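Putative trimethylamine methyltransferase (PDB 4YYC) probably catalyses methyl transfer and belongs to the trimethylamine methyltransferase family. Local coordinates at residues T112-F117 with K309-L314; I130-T135 with G385-V389; V234-A238 with R265-A269. One frame throughout, in Å; residues are numbered along the deposited sequence.

Contact 1 (T112-F117 with K309-L314); sequences TAPKDF and KGAPVL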
loop_
_atom_site.group_PDB
_atom_site.type_symbol
_atom_site.label_atom_id
_atom_site.label_comp_id
_atom_site.label_asym_id
_atom_site.label_seq_id
_atom_site.Cartn_x
_atom_site.Cartn_y
_atom_site.Cartn_z
ATOM N N THR A 112 27.184 21.351 6.768
ATOM C CA THR A 112 27.284 21.248 8.208
ATOM C C THR A 112 26.116 20.553 8.908
ATOM O O THR A 112 26.208 20.278 10.095
ATOM C CB THR A 112 27.541 22.630 8.846
ATOM O OG1 THR A 112 26.546 23.555 8.415
ATOM C CG2 THR A 112 28.876 23.151 8.486
ATOM N N ALA A 113 25.017 20.285 8.204
ATOM C CA ALA A 113 23.853 19.697 8.843
ATOM C C ALA A 113 24.114 18.194 9.024
ATOM O O ALA A 113 24.687 17.560 8.140
ATOM C CB ALA A 113 22.599 19.933 7.988
ATOM N N PRO A 114 23.726 17.627 10.169
ATOM C CA PRO A 114 23.960 16.175 10.366
ATOM C C PRO A 114 23.054 15.305 9.494
ATOM O O PRO A 114 21.861 15.590 9.363
ATOM C CB PRO A 114 23.659 15.984 11.866
ATOM C CG PRO A 114 22.652 17.079 12.154
ATOM C CD PRO A 114 23.108 18.257 11.349
ATOM N N LYS A 115 23.636 14.268 8.871
ATOM C CA LYS A 115 22.853 13.313 8.107
ATOM C C LYS A 115 21.950 12.522 9.001
ATOM O O LYS A 115 20.906 12.073 8.549
ATOM C CB LYS A 115 23.746 12.314 7.382
ATOM C CG LYS A 115 24.447 12.870 6.170
ATOM C CD LYS A 115 24.683 11.701 5.183
ATOM C CE LYS A 115 25.769 11.929 4.157
ATOM N NZ LYS A 115 26.070 13.339 3.805
ATOM N N ASP A 116 22.365 12.299 10.242
ATOM C CA ASP A 116 21.555 11.610 11.220
ATOM C C ASP A 116 21.899 12.108 12.607
ATOM O O ASP A 116 23.014 12.586 12.826
ATOM C CB ASP A 116 21.668 10.093 11.085
ATOM C CG ASP A 116 23.034 9.607 11.252
ATOM O OD1 ASP A 116 23.782 9.541 10.260
ATOM O OD2 ASP A 116 23.420 9.357 12.398
ATOM N N PHE A 117 20.964 11.969 13.532
ATOM C CA PHE A 117 21.148 12.393 14.903
ATOM C C PHE A 117 20.176 11.686 15.809
ATOM O O PHE A 117 19.171 11.140 15.315
ATOM C CB PHE A 117 21.041 13.939 15.029
ATOM C CG PHE A 117 19.672 14.485 14.682
ATOM C CD1 PHE A 117 19.357 14.825 13.384
ATOM C CD2 PHE A 117 18.700 14.647 15.650
ATOM C CE1 PHE A 117 18.093 15.281 13.058
ATOM C CE2 PHE A 117 17.450 15.096 15.321
ATOM C CZ PHE A 117 17.144 15.410 14.023
ATOM N N LYS A 309 25.673 26.524 12.766
ATOM C CA LYS A 309 26.241 25.428 12.013
ATOM C C LYS A 309 26.068 24.155 12.820
ATOM O O LYS A 309 26.344 24.129 14.024
ATOM C CB LYS A 309 27.723 25.684 11.751
ATOM C CG LYS A 309 27.973 26.705 10.665
ATOM C CD LYS A 309 29.453 27.029 10.507
ATOM C CE LYS A 309 29.611 28.184 9.525
ATOM N NZ LYS A 309 31.030 28.387 9.169
ATOM N N GLY A 310 25.554 23.116 12.161
ATOM C CA GLY A 310 25.318 21.867 12.811
ATOM C C GLY A 310 23.957 21.719 13.435
ATOM O O GLY A 310 23.617 20.627 13.895
ATOM N N ALA A 311 23.122 22.755 13.410
ATOM C CA ALA A 311 21.777 22.588 13.961
ATOM C C ALA A 311 21.058 21.459 13.211
ATOM O O ALA A 311 21.149 21.411 11.994
ATOM C CB ALA A 311 20.970 23.855 13.830
ATOM N N PRO A 312 20.357 20.571 13.943
ATOM C CA PRO A 312 19.727 19.467 13.212
ATOM C C PRO A 312 18.508 19.913 12.396
ATOM O O PRO A 312 17.674 20.736 12.834
ATOM C CB PRO A 312 19.343 18.450 14.296
ATOM C CG PRO A 312 19.399 19.187 15.555
ATOM C CD PRO A 312 20.256 20.392 15.397
ATOM N N VAL A 313 18.416 19.414 11.162
ATOM C CA VAL A 313 17.360 19.877 10.279
ATOM C C VAL A 313 16.926 18.740 9.334
ATOM O O VAL A 313 17.761 17.993 8.824
ATOM C CB VAL A 313 17.773 21.155 9.485
ATOM C CG1 VAL A 313 18.996 20.967 8.637
ATOM C CG2 VAL A 313 16.611 21.678 8.617
ATOM N N LEU A 314 15.618 18.621 9.117
ATOM C CA LEU A 314 15.061 17.612 8.240
ATOM C C LEU A 314 14.490 18.230 6.964
ATOM O O LEU A 314 13.947 19.346 6.994
ATOM C CB LEU A 314 13.924 16.822 8.925
ATOM C CG LEU A 314 14.311 15.908 10.074
ATOM C CD1 LEU A 314 14.599 16.669 11.343
ATOM C CD2 LEU A 314 13.239 14.848 10.258
HETATM O O HOH W 1 20.273 17.779 9.763
#

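Contact 2 (I130-T135 with G385-V389); sequences IGGKAT and GTNFV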
loop_
_atom_site.group_PDB
_atom_site.type_symbol
_atom_site.label_atom_id
_atom_site.label_comp_id
_atom_site.label_asym_id
_atom_site.label_seq_id
_atom_site.Cartn_x
_atom_site.Cartn_y
_atom_site.Cartn_z
ATOM N N ILE A 130 17.132 9.691 14.092
ATOM C CA ILE A 130 16.528 10.419 12.980
ATOM C C ILE A 130 17.539 10.462 11.844
ATOM O O ILE A 130 18.592 11.061 11.977
ATOM C CB ILE A 130 16.118 11.845 13.414
ATOM C CG1 ILE A 130 14.910 11.778 14.378
ATOM C CG2 ILE A 130 15.719 12.700 12.230
ATOM C CD1 ILE A 130 13.594 11.300 13.783
ATOM N N GLY A 131 17.232 9.754 10.743
ATOM C CA GLY A 131 18.124 9.681 9.599
ATOM C C GLY A 131 18.559 8.273 9.272
ATOM O O GLY A 131 18.301 7.308 10.018
ATOM N N GLY A 132 19.199 8.148 8.121
ATOM C CA GLY A 132 19.724 6.876 7.657
ATOM C C GLY A 132 18.664 5.840 7.421
ATOM O O GLY A 132 17.619 6.142 6.846
ATOM N N LYS A 133 18.900 4.642 7.953
ATOM C CA LYS A 133 17.946 3.523 7.799
ATOM C C LYS A 133 16.810 3.505 8.802
ATOM O O LYS A 133 15.994 2.619 8.772
ATOM C CB LYS A 133 18.698 2.162 7.823
ATOM C CG LYS A 133 19.735 1.990 6.720
ATOM C CD LYS A 133 19.089 1.987 5.351
ATOM C CE LYS A 133 20.116 1.725 4.280
ATOM N NZ LYS A 133 19.509 1.276 3.018
ATOM N N ALA A 134 16.715 4.511 9.653
ATOM C CA ALA A 134 15.731 4.508 10.717
ATOM C C ALA A 134 14.395 5.064 10.243
ATOM O O ALA A 134 14.355 5.891 9.317
ATOM C CB ALA A 134 16.247 5.319 11.897
ATOM N N THR A 135 13.330 4.602 10.882
ATOM C CA THR A 135 11.974 5.152 10.664
ATOM C C THR A 135 11.325 5.327 12.019
ATOM O O THR A 135 11.310 4.412 12.839
ATOM C CB THR A 135 11.132 4.245 9.739
ATOM O OG1 THR A 135 11.690 4.266 8.427
ATOM C CG2 THR A 135 9.678 4.719 9.649
ATOM N N GLY A 385 11.549 4.919 2.506
ATOM C CA GLY A 385 12.610 5.089 3.513
ATOM C C GLY A 385 12.430 6.361 4.314
ATOM O O GLY A 385 13.396 7.065 4.589
ATOM N N THR A 386 11.210 6.678 4.692
ATOM C CA THR A 386 10.960 7.933 5.401
ATOM C C THR A 386 11.557 7.829 6.815
ATOM O O THR A 386 11.303 6.874 7.537
ATOM C CB THR A 386 9.449 8.254 5.430
ATOM O OG1 THR A 386 8.947 8.254 4.102
ATOM C CG2 THR A 386 9.153 9.598 6.052
ATOM N N ASN A 387 12.265 8.868 7.268
ATOM C CA ASN A 387 12.894 8.849 8.577
ATOM C C ASN A 387 11.964 9.298 9.690
ATOM O O ASN A 387 12.005 8.746 10.778
ATOM C CB ASN A 387 14.144 9.743 8.585
ATOM C CG ASN A 387 15.228 9.249 7.650
ATOM O OD1 ASN A 387 15.640 9.970 6.752
ATOM N ND2 ASN A 387 15.690 8.037 7.858
ATOM N N PHE A 388 11.121 10.294 9.446
ATOM C CA PHE A 388 10.240 10.825 10.460
ATOM C C PHE A 388 8.864 10.939 9.856
ATOM O O PHE A 388 8.704 11.579 8.817
ATOM C CB PHE A 388 10.734 12.173 10.976
ATOM C CG PHE A 388 9.804 12.808 11.932
ATOM C CD1 PHE A 388 9.437 12.139 13.090
ATOM C CD2 PHE A 388 9.270 14.082 11.691
ATOM C CE1 PHE A 388 8.565 12.708 13.983
ATOM C CE2 PHE A 388 8.354 14.647 12.582
ATOM C CZ PHE A 388 8.007 13.953 13.728
ATOM N N VAL A 389 7.908 10.274 10.470
ATOM C CA VAL A 389 6.570 10.229 9.957
ATOM C C VAL A 389 5.636 10.936 10.918
ATOM O O VAL A 389 5.095 10.348 11.889
ATOM C CB VAL A 389 6.116 8.768 9.733
ATOM C CG1 VAL A 389 4.779 8.742 9.015
ATOM C CG2 VAL A 389 7.146 7.950 8.975
HETATM O O HOH W 2 14.720 8.201 11.448
#

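Contact 3 (V234-A238 with R265-A269); sequences VENNA and RHNQA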
loop_
_atom_site.group_PDB
_atom_site.type_symbol
_atom_site.label_atom_id
_atom_site.label_comp_id
_atom_site.label_asym_id
_atom_site.label_seq_id
_atom_site.Cartn_x
_atom_site.Cartn_y
_atom_site.Cartn_z
ATOM N N VAL A 234 20.408 19.986 26.953
ATOM C CA VAL A 234 19.607 20.508 25.849
ATOM C C VAL A 234 20.460 21.255 24.817
ATOM O O VAL A 234 20.249 21.118 23.609
ATOM C CB VAL A 234 18.455 21.370 26.387
ATOM C CG1 VAL A 234 17.763 22.124 25.278
ATOM C CG2 VAL A 234 17.501 20.494 27.196
ATOM N N GLU A 235 21.453 22.029 25.278
ATOM C CA GLU A 235 22.301 22.743 24.331
ATOM C C GLU A 235 23.152 21.804 23.480
ATOM O O GLU A 235 23.637 22.210 22.436
ATOM C CB GLU A 235 23.228 23.714 25.072
ATOM C CG GLU A 235 22.515 24.891 25.723
ATOM C CD GLU A 235 21.818 25.821 24.729
ATOM O OE1 GLU A 235 22.327 26.077 23.605
ATOM O OE2 GLU A 235 20.711 26.295 25.052
ATOM N N ASN A 236 23.322 20.564 23.920
ATOM C CA ASN A 236 24.176 19.624 23.228
ATOM C C ASN A 236 23.449 18.469 22.533
ATOM O O ASN A 236 24.088 17.691 21.848
ATOM C CB ASN A 236 25.196 19.073 24.214
ATOM C CG ASN A 236 26.265 20.082 24.550
ATOM O OD1 ASN A 236 27.101 20.391 23.717
ATOM N ND2 ASN A 236 26.209 20.654 25.764
ATOM N N ASN A 237 22.138 18.354 22.702
ATOM C CA ASN A 237 21.402 17.170 22.226
ATOM C C ASN A 237 19.991 17.585 21.815
ATOM O O ASN A 237 19.313 18.344 22.531
ATOM C CB ASN A 237 21.227 16.156 23.334
ATOM C CG ASN A 237 22.536 15.610 23.858
ATOM O OD1 ASN A 237 23.138 14.718 23.248
ATOM N ND2 ASN A 237 23.011 16.158 24.958
ATOM N N ALA A 238 19.529 17.074 20.678
ATOM C CA ALA A 238 18.165 17.325 20.253
ATOM C C ALA A 238 17.206 16.511 21.143
ATOM O O ALA A 238 17.318 15.275 21.244
ATOM C CB ALA A 238 17.967 16.928 18.780
ATOM N N ARG A 265 19.138 27.800 17.554
ATOM C CA ARG A 265 20.113 28.285 18.510
ATOM C C ARG A 265 20.324 27.387 19.705
ATOM O O ARG A 265 21.365 27.487 20.360
ATOM C CB ARG A 265 19.721 29.669 18.992
ATOM C CG ARG A 265 20.011 30.756 17.989
ATOM C CD ARG A 265 20.090 32.099 18.682
ATOM N NE ARG A 265 20.467 33.138 17.737
ATOM C CZ ARG A 265 19.620 33.936 17.085
ATOM N NH1 ARG A 265 18.311 33.849 17.239
ATOM N NH2 ARG A 265 20.129 34.859 16.260
ATOM N N HIS A 266 19.358 26.506 19.991
ATOM C CA HIS A 266 19.458 25.576 21.104
ATOM C C HIS A 266 19.632 24.105 20.693
ATOM O O HIS A 266 19.363 23.236 21.487
ATOM C CB HIS A 266 18.206 25.746 21.969
ATOM C CG HIS A 266 18.110 27.101 22.577
ATOM N ND1 HIS A 266 18.929 27.502 23.596
ATOM C CD2 HIS A 266 17.326 28.157 22.270
ATOM C CE1 HIS A 266 18.673 28.767 23.894
ATOM N NE2 HIS A 266 17.673 29.178 23.131
ATOM N N ASN A 267 20.139 23.866 19.476
ATOM C CA ASN A 267 20.519 22.499 19.063
ATOM C C ASN A 267 19.297 21.616 18.919
ATOM O O ASN A 267 19.427 20.387 19.043
ATOM C CB ASN A 267 21.493 21.844 20.089
ATOM C CG ASN A 267 22.413 20.778 19.494
ATOM O OD1 ASN A 267 21.984 19.712 19.000
ATOM N ND2 ASN A 267 23.678 21.039 19.592
ATOM N N GLN A 268 18.109 22.217 18.710
ATOM C CA GLN A 268 16.896 21.435 18.539
ATOM C C GLN A 268 16.547 21.359 17.053
ATOM O O GLN A 268 17.013 22.174 16.262
ATOM C CB GLN A 268 15.760 22.026 19.335
ATOM C CG GLN A 268 16.093 22.187 20.803
ATOM C CD GLN A 268 16.551 20.900 21.408
ATOM O OE1 GLN A 268 15.793 19.909 21.395
ATOM N NE2 GLN A 268 17.801 20.859 21.914
ATOM N N ALA A 269 15.796 20.344 16.664
ATOM C CA ALA A 269 15.657 20.049 15.250
ATOM C C ALA A 269 14.466 20.766 14.628
ATOM O O ALA A 269 13.379 20.828 15.212
ATOM C CB ALA A 269 15.533 18.543 15.016
#

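Contact 1 (T112-F117 with K309-L314)
G310 CA directs a C-H at T112 O over 3.3 Å, with 152° at the hydrogen, where two backbones meet at one end of what looks like an alpha/beta (TIM) barrel. The CA traces come nearest beside this weak link, with 4.8 Å between A113 CA and G310 CA. Segment 309-314 is the loop that leaves helix 286-307 and becomes the parallel strand 313-322, while segment 112-117 runs into the strand 116-119 of a small antiparallel hairpin. An ordered water also joins the strand to the loop: it donates to P114 O at 2.7 Å and accepts from V313 N at 2.8 Å, so that two main-chain polar groups are satisfied without touching each other. Q305, on the preceding helix, ties both sides together, since its side-chain amide bonds T112 OG1, G310 N and A311 O.

Side chains close what the backbones leave apart. The P114 ring lies along the 310-312 loop, its CD atom 3.5 Å from G310 O, while CG faces the P312 ring. Deeper in, the methyl of A113 meets V313 CG1 at 3.8 Å, where V313 also reaches the flank of helix 286-307. F117 carries the far end. Its CG stands over its own backbone, between N and the carbonyl carbon (chi1 64°), and this swings the ring towards the strand. L314 approaches from the rim, almost in the ring plane, with L314 CD1 3.9 Å from F117 CZ. P312 instead comes over a face, crossing the phenylalanine side chain at about a right angle in a CH-pi contact: P312 CB stands 3.6 Å from the F117 ring centroid, only 11° off the normal.

Contact 2 (I130-T135 with G385-V389)
N387 reaches the 130-135 segment because its CG is anti to the carbonyl carbon (chi1 -64°) and chi2, at 122°, turns ND2 into the tight turn from G131 to A134. This is a type II' beta turn, closed by A134 N donating to G131 O over 3.2 Å, and the asparagine amide binds two of its carbonyls. Both N-H groups of the amide are used. One goes to G132 O at 2.9 Å from N387 ND2, with the acceptor in the amide plane but the donor standing 47° above the carbonyl plane. The other goes to A134 O, also 2.9 Å from N387 ND2, and here the donor does lie in the carbonyl plane. R46 NH1 bonds the same two carbonyls, so each oxygen is shared between two donors, and F354 N holds N387 OD1; the amide is thereby fixed against flipping.

Beside it, T135 has its hydroxyl next to the backbone N, from where OG1 donates to T386 O at 2.8 Å. A water spans the other flank, accepting from G131 N at 3.0 Å and donating to N387 O at 2.8 Å. Apolar contact is slighter: I130 CD1 lies 4.1 Å from F388 CB.

In the fold, G385 ends helix 368-383 in a Schellman motif, and the chain then enters strand 388-389, which runs parallel to 134-137. I130, on hairpin strand 128-131, packs on L314 of strand 313-322, and the F388 ring meets W119 of strand 116-119.

Contact 3 (V234-A238 with R265-A269)
The imidazole of H266 is met at its edge by the carboxylate of E235, while R265 CB lies above one face, displaced toward the rim. H266 ND1 donates to E235 OE2 over 2.6 Å, nearly straight at 166°; the acceptor stays in the ring plane and offers its syn lone pair, although the carboxylate itself is turned 73° from the ring. A bend at chi2 curls the glutamate back from its helix to make this possible. K226 forms a salt bridge to the same E235 OE2, which would probably offset part of the carboxylate's charge and help to keep it ionised.

The second flat group is the Q268 amide. From Q268 NE2 one N-H reaches N237 O at 3.0 Å, and the other returns to H266 O at 2.9 Å, both acceptors lying near the amide plane. Its oxygen is taken by V239 N and T240 OG1, so the amide is held at both ends, and V234 CG1 rests 3.6 Å from Q268 NE2.

Both segments lead into neighbouring parallel strands, 240-245 and 269-277, joined through helix 254-265: a beta-alpha-beta crossover, seen here where its strands begin, as in alpha/beta barrels.

Contact 1 touches both of the others. Its centre is 14 Å from that of contact 2 and 11 Å from that of contact 3, whereas the centres of contacts 2 and 3 are 19 Å apart and the two do not touch, their nearest atoms about 6 Å from each other. The hairpin supplies the first joint, with a probable hydrogen bond of 2.8 Å between F117 O and I130 N; the second is packing, F117 CZ lying 3.7 Å from A269 CB. Along the chain, contact 3 is nested inside the loops closed by both others, which cross. The bound ligand of unknown identity is about 9 Å from the side chain of F388 and about 11 Å from that of L314.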